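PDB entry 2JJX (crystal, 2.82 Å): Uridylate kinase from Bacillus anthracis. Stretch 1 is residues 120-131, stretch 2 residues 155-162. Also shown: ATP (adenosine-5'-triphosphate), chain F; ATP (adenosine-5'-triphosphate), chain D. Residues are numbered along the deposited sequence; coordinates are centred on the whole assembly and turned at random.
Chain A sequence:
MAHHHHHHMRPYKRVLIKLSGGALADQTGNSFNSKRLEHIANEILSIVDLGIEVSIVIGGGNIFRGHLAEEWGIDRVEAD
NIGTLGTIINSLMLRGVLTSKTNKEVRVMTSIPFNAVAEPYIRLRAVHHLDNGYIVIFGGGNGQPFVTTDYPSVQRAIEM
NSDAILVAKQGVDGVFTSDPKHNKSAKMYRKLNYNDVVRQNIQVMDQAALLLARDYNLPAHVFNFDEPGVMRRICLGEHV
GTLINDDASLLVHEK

Stretch 1 120-131: PYIRLRAVHHLD
Stretch 2 155-162: QRAIEMNS

Two helices that cross steeply can be joined by one flexible side chain at the centre and by charged groups around it, and uridylate kinase from Bacillus anthracis offers a compact example. Helix 123-131 and the helix that includes residues 155-160 have N-to-C directions 71° apart, and their axes approach to 10.4 Å. The register is set by two pairs: Val 127 CA lies 5.8 Å from Met 160 CA, and Arg 123 CA lies 7.3 Å from Glu 159 CA.

At the apolar centre, Met 160 acts as a knob in a hole formed by Arg 123, Ala 126, Val 127 and Leu 130. Its CA-to-CB bond points sideways, but chi1 of -145°, chi2 of 80° (p) and chi3 of -36° (m) bring the end of the chain nearer the first helix. Ala 126, pointing toward the second stretch, offers only a methyl group, and its CB lies 3.4 Å from Met 160 SD. Val 127, with chi1 at 140°, places CG2 3.6 Å from Met 160 CE. Leu 130 closes another side, although its CD2 is modelled too near Met 160 CG for that spacing to carry weight. An unbranched thioether suits this place because it can bend to follow the groove.

Arg 123 carries the contact from apolar to polar. Its chain (chi1 157°, chi2 109°, chi3 179°, chi4 -43°) runs past Met 160, with CD 4.2 Å from Met 160 CE, and NE donates to the backbone O of Glu 159 at 2.7 Å and 170°. Near a helix end a carbonyl can lack its amide partner, so a side-chain donor fits there. Asn 161 follows with positive phi (67/41) in a Schellman motif, its N bonded to Ile 158 O at 2.8 Å, while Ser 162 N reaches Ala 157 O at 3.0 Å.

Beyond this lies Tyr 121, just before the N-cap residue Ile 122, with phi/psi -71/126, chi1 166° (t) and chi2 72°. The guanidinium of Arg 156 lies flat on its ring, centres 3.8 Å apart and planes at 15°, a cation-pi arrangement. Arg 156 (chi1 -57°, chi2 -94°, chi3 126°, chi4 119°) is steadied by a salt bridge from NE to Glu 159 OE1, 3.1 Å. Glu 159 (chi1 -93°, chi2 178°, chi3 -58°) also accepts a weak hydrogen bond from Tyr 121 OH to its OE2, 3.3 Å, at the ring edge. Altogether the stretches bury 420 Å².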

ATOM      1  N   PRO A 120       9.566  -0.019   6.200  1.00 60.23           N
ATOM      2  CA  PRO A 120       9.617  -0.849   4.995  1.00 58.73           C
ATOM      3  C   PRO A 120      11.047  -0.800   4.484  1.00 52.68           C
ATOM      4  O   PRO A 120      11.728   0.213   4.560  1.00 53.05           O
ATOM      5  CB  PRO A 120       8.671  -0.124   4.023  1.00 60.29           C
ATOM      6  CG  PRO A 120       8.643   1.278   4.521  1.00 63.97           C
ATOM      7  CD  PRO A 120       8.732   1.174   5.999  1.00 61.12           C
ATOM      8  N   TYR A 121      11.547  -1.940   4.053  1.00 48.57           N
ATOM      9  CA  TYR A 121      12.929  -1.990   3.613  1.00 43.65           C
ATOM     10  C   TYR A 121      13.128  -1.277   2.308  1.00 53.40           C
ATOM     11  O   TYR A 121      12.545  -1.657   1.300  1.00 55.65           O
ATOM     12  CB  TYR A 121      13.366  -3.412   3.364  1.00 38.72           C
ATOM     13  CG  TYR A 121      14.660  -3.464   2.585  1.00 36.36           C
ATOM     14  CD1 TYR A 121      15.854  -3.111   3.188  1.00 38.45           C
ATOM     15  CD2 TYR A 121      14.695  -3.885   1.254  1.00 36.85           C
ATOM     16  CE1 TYR A 121      17.059  -3.247   2.529  1.00 43.61           C
ATOM     17  CE2 TYR A 121      15.903  -4.000   0.561  1.00 35.82           C
ATOM     18  CZ  TYR A 121      17.088  -3.703   1.220  1.00 47.86           C
ATOM     19  OH  TYR A 121      18.316  -3.766   0.580  1.00 50.30           O
ATOM     20  N   ILE A 122      14.063  -0.339   2.302  1.00 51.45           N
ATOM     21  CA  ILE A 122      14.458   0.354   1.081  1.00 46.97           C
ATOM     22  C   ILE A 122      15.973   0.463   1.069  1.00 52.61           C
ATOM     23  O   ILE A 122      16.612   0.926   2.021  1.00 58.16           O
ATOM     24  CB  ILE A 122      13.799   1.705   0.927  1.00 49.22           C
ATOM     25  CG1 ILE A 122      12.310   1.541   0.639  1.00 49.78           C
ATOM     26  CG2 ILE A 122      14.498   2.501  -0.158  1.00 46.07           C
ATOM     27  CD1 ILE A 122      11.475   2.687   1.167  1.00 56.50           C
ATOM     28  N   ARG A 123      16.543  -0.023  -0.014  1.00 44.46           N
ATOM     29  CA  ARG A 123      17.968  -0.179  -0.140  1.00 43.71           C
ATOM     30  C   ARG A 123      18.774   1.043   0.223  1.00 54.33           C
ATOM     31  O   ARG A 123      19.512   1.048   1.209  1.00 59.67           O
ATOM     32  CB  ARG A 123      18.260  -0.637  -1.554  1.00 40.24           C
ATOM     33  CG  ARG A 123      19.636  -0.341  -1.992  1.00 44.93           C
ATOM     34  CD  ARG A 123      20.451  -1.594  -2.090  1.00 44.65           C
ATOM     35  NE  ARG A 123      21.798  -1.283  -2.543  1.00 60.52           N
ATOM     36  CZ  ARG A 123      22.074  -0.433  -3.525  1.00 71.97           C
ATOM     37  NH1 ARG A 123      21.101   0.165  -4.196  1.00 69.24           N
ATOM     38  NH2 ARG A 123      23.332  -0.213  -3.866  1.00 66.84           N
ATOM     39  N   LEU A 124      18.662   2.066  -0.611  1.00 52.44           N
ATOM     40  CA  LEU A 124      19.422   3.290  -0.407  1.00 53.58           C
ATOM     41  C   LEU A 124      19.209   3.925   0.955  1.00 57.14           C
ATOM     42  O   LEU A 124      20.103   4.604   1.469  1.00 60.92           O
ATOM     43  CB  LEU A 124      19.170   4.275  -1.539  1.00 53.98           C
ATOM     44  CG  LEU A 124      19.157   3.499  -2.860  1.00 59.60           C
ATOM     45  CD1 LEU A 124      17.763   2.940  -3.206  1.00 54.14           C
ATOM     46  CD2 LEU A 124      19.779   4.278  -4.012  1.00 66.45           C
ATOM     47  N   ARG A 125      18.062   3.645   1.570  1.00 49.36           N
ATOM     48  CA  ARG A 125      17.791   4.109   2.934  1.00 47.55           C
ATOM     49  C   ARG A 125      18.644   3.293   3.902  1.00 50.54           C
ATOM     50  O   ARG A 125      19.152   3.803   4.910  1.00 53.13           O
ATOM     51  CB  ARG A 125      16.318   3.895   3.305  1.00 40.72           C
ATOM     52  CG  ARG A 125      15.586   5.146   3.734  1.00 49.31           C
ATOM     53  CD  ARG A 125      14.301   4.868   4.490  1.00 74.18           C
ATOM     54  NE  ARG A 125      14.209   5.614   5.748  1.00116.60           N
ATOM     55  CZ  ARG A 125      14.650   6.859   5.940  1.00127.90           C
ATOM     56  NH1 ARG A 125      15.257   7.539   4.970  1.00100.22           N
ATOM     57  NH2 ARG A 125      14.487   7.434   7.125  1.00104.86           N
ATOM     58  N   ALA A 126      18.775   2.008   3.601  1.00 45.44           N
ATOM     59  CA  ALA A 126      19.490   1.116   4.485  1.00 42.41           C
ATOM     60  C   ALA A 126      20.947   1.462   4.435  1.00 47.12           C
ATOM     61  O   ALA A 126      21.615   1.499   5.458  1.00 52.18           O
ATOM     62  CB  ALA A 126      19.275  -0.327   4.012  1.00 45.47           C
ATOM     63  N   VAL A 127      21.412   1.771   3.232  1.00 46.67           N
ATOM     64  CA  VAL A 127      22.812   2.093   3.013  1.00 45.84           C
ATOM     65  C   VAL A 127      23.144   3.362   3.753  1.00 54.71           C
ATOM     66  O   VAL A 127      24.174   3.467   4.399  1.00 58.83           O
ATOM     67  CB  VAL A 127      23.031   2.370   1.548  1.00 47.49           C
ATOM     68  CG1 VAL A 127      23.964   3.525   1.431  1.00 43.49           C
ATOM     69  CG2 VAL A 127      23.513   1.131   0.837  1.00 49.82           C
ATOM     70  N   HIS A 128      22.247   4.329   3.604  1.00 58.86           N
ATOM     71  CA  HIS A 128      22.309   5.625   4.259  1.00 61.55           C
ATOM     72  C   HIS A 128      22.416   5.528   5.771  1.00 50.03           C
ATOM     73  O   HIS A 128      23.249   6.173   6.388  1.00 52.23           O
ATOM     74  CB  HIS A 128      21.039   6.376   3.918  1.00 69.04           C
ATOM     75  CG  HIS A 128      21.228   7.422   2.869  1.00 79.37           C
ATOM     76  ND1 HIS A 128      20.637   8.663   2.962  1.00 85.43           N
ATOM     77  CD2 HIS A 128      21.990   7.446   1.749  1.00 86.19           C
ATOM     78  CE1 HIS A 128      20.998   9.396   1.923  1.00 87.93           C
ATOM     79  NE2 HIS A 128      21.817   8.681   1.170  1.00 88.05           N
ATOM     80  N   HIS A 129      21.477   4.815   6.367  1.00 36.84           N
ATOM     81  CA  HIS A 129      21.488   4.579   7.790  1.00 39.51           C
ATOM     82  C   HIS A 129      22.870   4.097   8.201  1.00 43.41           C
ATOM     83  O   HIS A 129      23.519   4.690   9.059  1.00 43.74           O
ATOM     84  CB  HIS A 129      20.468   3.491   8.097  1.00 42.35           C
ATOM     85  CG  HIS A 129      19.042   3.928   7.935  1.00 44.04           C
ATOM     86  ND1 HIS A 129      18.615   5.208   8.215  1.00 45.83           N
ATOM     87  CD2 HIS A 129      17.924   3.214   7.667  1.00 41.13           C
ATOM     88  CE1 HIS A 129      17.301   5.270   8.094  1.00 42.23           C
ATOM     89  NE2 HIS A 129      16.856   4.069   7.771  1.00 40.49           N
ATOM     90  N   LEU A 130      23.304   3.013   7.564  1.00 42.95           N
ATOM     91  CA  LEU A 130      24.602   2.379   7.804  1.00 42.75           C
ATOM     92  C   LEU A 130      25.733   3.397   7.739  1.00 43.12           C
ATOM     93  O   LEU A 130      26.598   3.456   8.602  1.00 39.56           O
ATOM     94  CB  LEU A 130      24.834   1.288   6.759  1.00 41.17           C
ATOM     95  CG  LEU A 130      24.983  -0.133   7.294  1.00 41.31           C
ATOM     96  CD1 LEU A 130      24.347  -0.298   8.664  1.00 37.74           C
ATOM     97  CD2 LEU A 130      24.369  -1.072   6.284  1.00 37.84           C
ATOM     98  N   ASP A 131      25.681   4.213   6.697  1.00 42.05           N
ATOM     99  CA  ASP A 131      26.587   5.339   6.482  1.00 41.26           C
ATOM    100  C   ASP A 131      26.540   6.340   7.638  1.00 45.60           C
ATOM    101  O   ASP A 131      27.579   6.794   8.105  1.00 48.39           O
ATOM    102  CB  ASP A 131      26.224   6.024   5.170  1.00 39.76           C
ATOM    103  CG  ASP A 131      26.760   5.268   3.968  1.00 59.41           C
ATOM    104  OD1 ASP A 131      27.465   4.250   4.171  1.00 60.95           O
ATOM    105  OD2 ASP A 131      26.531   5.717   2.824  1.00 74.02           O
ATOM    106  N   GLN A 155      22.537 -11.838   0.175  1.00 23.25           N
ATOM    107  CA  GLN A 155      21.994 -10.927  -0.822  1.00 16.18           C
ATOM    108  C   GLN A 155      21.981  -9.524  -0.253  1.00 29.09           C
ATOM    109  O   GLN A 155      22.584  -8.634  -0.831  1.00 37.69           O
ATOM    110  CB  GLN A 155      20.617 -11.375  -1.280  1.00 15.07           C
ATOM    111  CG  GLN A 155      19.693 -10.245  -1.550  1.00 45.51           C
ATOM    112  CD  GLN A 155      18.361 -10.738  -2.059  1.00 32.72           C
ATOM    113  OE1 GLN A 155      18.227 -11.894  -2.453  1.00 49.67           O
ATOM    114  NE2 GLN A 155      17.367  -9.863  -2.056  1.00 40.98           N
ATOM    115  N   ARG A 156      21.445  -9.357   0.956  1.00 32.75           N
ATOM    116  CA  ARG A 156      21.496  -8.078   1.683  1.00 32.16           C
ATOM    117  C   ARG A 156      22.935  -7.588   1.958  1.00 35.86           C
ATOM    118  O   ARG A 156      23.196  -6.377   1.940  1.00 38.20           O
ATOM    119  CB  ARG A 156      20.716  -8.163   2.995  1.00 28.62           C
ATOM    120  CG  ARG A 156      19.271  -8.555   2.857  1.00 40.95           C
ATOM    121  CD  ARG A 156      18.358  -7.315   2.766  1.00 47.56           C
ATOM    122  NE  ARG A 156      17.501  -7.373   1.579  1.00 42.42           N
ATOM    123  CZ  ARG A 156      16.175  -7.396   1.615  1.00 38.95           C
ATOM    124  NH1 ARG A 156      15.542  -7.302   2.785  1.00 50.23           N
ATOM    125  NH2 ARG A 156      15.481  -7.464   0.480  1.00 51.01           N
ATOM    126  N   ALA A 157      23.864  -8.508   2.215  1.00 29.50           N
ATOM    127  CA  ALA A 157      25.265  -8.109   2.422  1.00 29.69           C
ATOM    128  C   ALA A 157      25.763  -7.395   1.160  1.00 38.57           C
ATOM    129  O   ALA A 157      26.199  -6.252   1.222  1.00 42.81           O
ATOM    130  CB  ALA A 157      26.175  -9.346   2.760  1.00 25.56           C
ATOM    131  N   ILE A 158      25.644  -8.058   0.011  1.00 26.80           N
ATOM    132  CA  ILE A 158      26.074  -7.488  -1.269  1.00 24.21           C
ATOM    133  C   ILE A 158      25.359  -6.160  -1.537  1.00 36.66           C
ATOM    134  O   ILE A 158      25.983  -5.138  -1.807  1.00 38.27           O
ATOM    135  CB  ILE A 158      25.958  -8.477  -2.443  1.00 25.48           C
ATOM    136  CG1 ILE A 158      26.766  -9.757  -2.212  1.00 23.44           C
ATOM    137  CG2 ILE A 158      26.334  -7.835  -3.761  1.00 18.85           C
ATOM    138  CD1 ILE A 158      26.279 -10.908  -3.050  1.00 39.82           C
ATOM    139  N   GLU A 159      24.039  -6.156  -1.397  1.00 41.70           N
ATOM    140  CA  GLU A 159      23.245  -4.939  -1.615  1.00 41.09           C
ATOM    141  C   GLU A 159      23.787  -3.778  -0.765  1.00 42.01           C
ATOM    142  O   GLU A 159      23.672  -2.605  -1.124  1.00 42.63           O
ATOM    143  CB  GLU A 159      21.790  -5.199  -1.199  1.00 40.68           C
ATOM    144  CG  GLU A 159      20.857  -5.656  -2.307  1.00 42.19           C
ATOM    145  CD  GLU A 159      19.442  -5.939  -1.788  1.00 78.66           C
ATOM    146  OE1 GLU A 159      19.298  -6.782  -0.877  1.00 67.73           O
ATOM    147  OE2 GLU A 159      18.462  -5.339  -2.284  1.00 69.91           O
ATOM    148  N   MET A 160      24.309  -4.109   0.406  1.00 29.45           N
ATOM    149  CA  MET A 160      24.717  -3.094   1.349  1.00 29.86           C
ATOM    150  C   MET A 160      26.195  -2.729   1.193  1.00 35.42           C
ATOM    151  O   MET A 160      26.687  -1.812   1.849  1.00 30.36           O
ATOM    152  CB  MET A 160      24.368  -3.557   2.771  1.00 31.44           C
ATOM    153  CG  MET A 160      23.933  -2.444   3.699  1.00 28.73           C
ATOM    154  SD  MET A 160      22.249  -1.907   3.514  1.00 25.76           S
ATOM    155  CE  MET A 160      21.958  -2.013   1.832  1.00 25.06           C
ATOM    156  N   ASN A 161      26.859  -3.387   0.248  1.00 35.98           N
ATOM    157  CA  ASN A 161      28.256  -3.107  -0.089  1.00 36.60           C
ATOM    158  C   ASN A 161      29.060  -3.521   1.117  1.00 39.12           C
ATOM    159  O   ASN A 161      29.931  -2.786   1.575  1.00 37.94           O
ATOM    160  CB  ASN A 161      28.514  -1.620  -0.309  1.00 47.88           C
ATOM    161  CG  ASN A 161      27.885  -1.077  -1.578  1.00 95.95           C
ATOM    162  OD1 ASN A 161      27.168  -1.776  -2.289  1.00 71.73           O
ATOM    163  ND2 ASN A 161      28.079   0.216  -1.814  1.00 99.64           N
ATOM    164  N   SER A 162      28.678  -4.646   1.705  1.00 40.24           N
ATOM    165  CA  SER A 162      29.384  -5.143   2.873  1.00 39.88           C
ATOM    166  C   SER A 162      30.773  -5.656   2.509  1.00 45.99           C
ATOM    167  O   SER A 162      31.036  -5.975   1.360  1.00 47.13           O
ATOM    168  CB  SER A 162      28.542  -6.198   3.579  1.00 36.83           C
ATOM    169  OG  SER A 162      27.362  -5.567   4.051  1.00 49.96           O
TER
HETATM  170  PG  ATP F1246      19.710  13.646   2.662  1.00221.99           P
HETATM  171  O1G ATP F1246      20.478  14.841   2.123  1.00221.09           O
HETATM  172  O2G ATP F1246      20.332  13.204   3.983  1.00220.39           O
HETATM  173  O3G ATP F1246      19.808  12.535   1.627  1.00219.16           O
HETATM  174  PB  ATP F1246      17.076  13.485   3.837  1.00209.40           P
HETATM  175  O1B ATP F1246      15.922  14.512   4.007  1.00209.89           O
HETATM  176  O2B ATP F1246      17.596  13.037   5.224  1.00209.71           O
HETATM  177  O3B ATP F1246      18.212  14.088   2.907  1.00217.49           O
HETATM  178  PA  ATP F1246      15.124  11.617   3.186  1.00187.92           P
HETATM  179  O1A ATP F1246      14.508  12.320   1.969  1.00188.98           O
HETATM  180  O2A ATP F1246      14.377  11.983   4.492  1.00187.59           O
HETATM  181  O3A ATP F1246      16.567  12.187   3.154  1.00203.41           O
HETATM  182  O5' ATP F1246      15.240  10.015   2.951  1.00184.51           O
HETATM  183  C5' ATP F1246      16.561   9.557   2.615  1.00177.82           C
HETATM  184  C4' ATP F1246      16.650   8.510   1.488  1.00175.65           C
HETATM  185  O4' ATP F1246      15.406   7.885   1.084  1.00173.37           O
HETATM  186  C3' ATP F1246      17.413   8.933   0.234  1.00174.44           C
HETATM  187  O3' ATP F1246      18.443   8.014  -0.097  1.00175.65           O
HETATM  188  C2' ATP F1246      16.367   8.991  -0.873  1.00174.03           C
HETATM  189  O2' ATP F1246      16.982   8.431  -2.053  1.00173.82           O
HETATM  190  C1' ATP F1246      15.142   8.226  -0.310  1.00172.10           C
HETATM  191  N9  ATP F1246      14.502   7.169  -1.115  1.00169.85           N
HETATM  192  C8  ATP F1246      15.071   6.424  -2.115  1.00169.14           C
HETATM  193  N7  ATP F1246      14.242   5.557  -2.669  1.00169.34           N
HETATM  194  C5  ATP F1246      13.051   5.738  -2.002  1.00167.71           C
HETATM  195  C6  ATP F1246      11.792   5.120  -2.125  1.00167.14           C
HETATM  196  N6  ATP F1246      11.523   4.131  -3.030  1.00166.91           N
HETATM  197  N1  ATP F1246      10.784   5.504  -1.316  1.00166.69           N
HETATM  198  C2  ATP F1246      11.040   6.473  -0.418  1.00166.53           C
HETATM  199  N3  ATP F1246      12.200   7.136  -0.213  1.00167.75           N
HETATM  200  C4  ATP F1246      13.184   6.727  -1.036  1.00168.22           C
HETATM  201  PG  ATP D1246      16.809  11.102  13.039  1.00178.05           P
HETATM  202  O1G ATP D1246      18.319  10.909  13.106  1.00177.08           O
HETATM  203  O2G ATP D1246      16.408  11.564  14.425  1.00176.17           O
HETATM  204  O3G ATP D1246      16.139   9.776  12.704  1.00175.63           O
HETATM  205  PB  ATP D1246      15.338  12.259  10.774  1.00171.90           P
HETATM  206  O1B ATP D1246      16.082  12.514   9.432  1.00172.47           O
HETATM  207  O2B ATP D1246      14.375  13.458  11.016  1.00172.25           O
HETATM  208  O3B ATP D1246      16.386  12.227  11.982  1.00175.19           O
HETATM  209  PA  ATP D1246      14.376   9.590   9.903  1.00151.31           P
HETATM  210  O1A ATP D1246      15.289   8.509  10.541  1.00152.20           O
HETATM  211  O2A ATP D1246      14.797   9.781   8.425  1.00150.98           O
HETATM  212  O3A ATP D1246      14.474  10.923  10.755  1.00167.83           O
HETATM  213  O5' ATP D1246      12.824   9.093   9.921  1.00147.03           O
HETATM  214  C5' ATP D1246      11.986   9.490  11.017  1.00139.45           C
HETATM  215  C4' ATP D1246      11.385   8.229  11.636  1.00137.83           C
HETATM  216  O4' ATP D1246      10.682   7.433  10.637  1.00136.20           O
HETATM  217  C3' ATP D1246      12.370   7.318  12.376  1.00137.04           C
HETATM  218  O3' ATP D1246      12.474   7.626  13.768  1.00138.26           O
HETATM  219  C2' ATP D1246      11.814   5.908  12.159  1.00136.98           C
HETATM  220  O2' ATP D1246      10.964   5.620  13.288  1.00137.45           O
HETATM  221  C1' ATP D1246      11.035   6.020  10.834  1.00134.72           C
HETATM  222  N9  ATP D1246       9.994   5.003  10.603  1.00131.29           N
HETATM  223  C8  ATP D1246       9.551   4.058  11.503  1.00130.38           C
HETATM  224  N7  ATP D1246       8.633   3.256  11.014  1.00130.52           N
HETATM  225  C5  ATP D1246       8.471   3.707   9.722  1.00128.74           C
HETATM  226  C6  ATP D1246       7.624   3.257   8.707  1.00127.75           C
HETATM  227  N6  ATP D1246       6.783   2.192   8.918  1.00126.87           N
HETATM  228  N1  ATP D1246       7.657   3.897   7.503  1.00127.59           N
HETATM  229  C2  ATP D1246       8.495   4.948   7.331  1.00127.60           C
HETATM  230  N3  ATP D1246       9.358   5.455   8.244  1.00128.89           N
HETATM  231  C4  ATP D1246       9.294   4.789   9.427  1.00129.33           C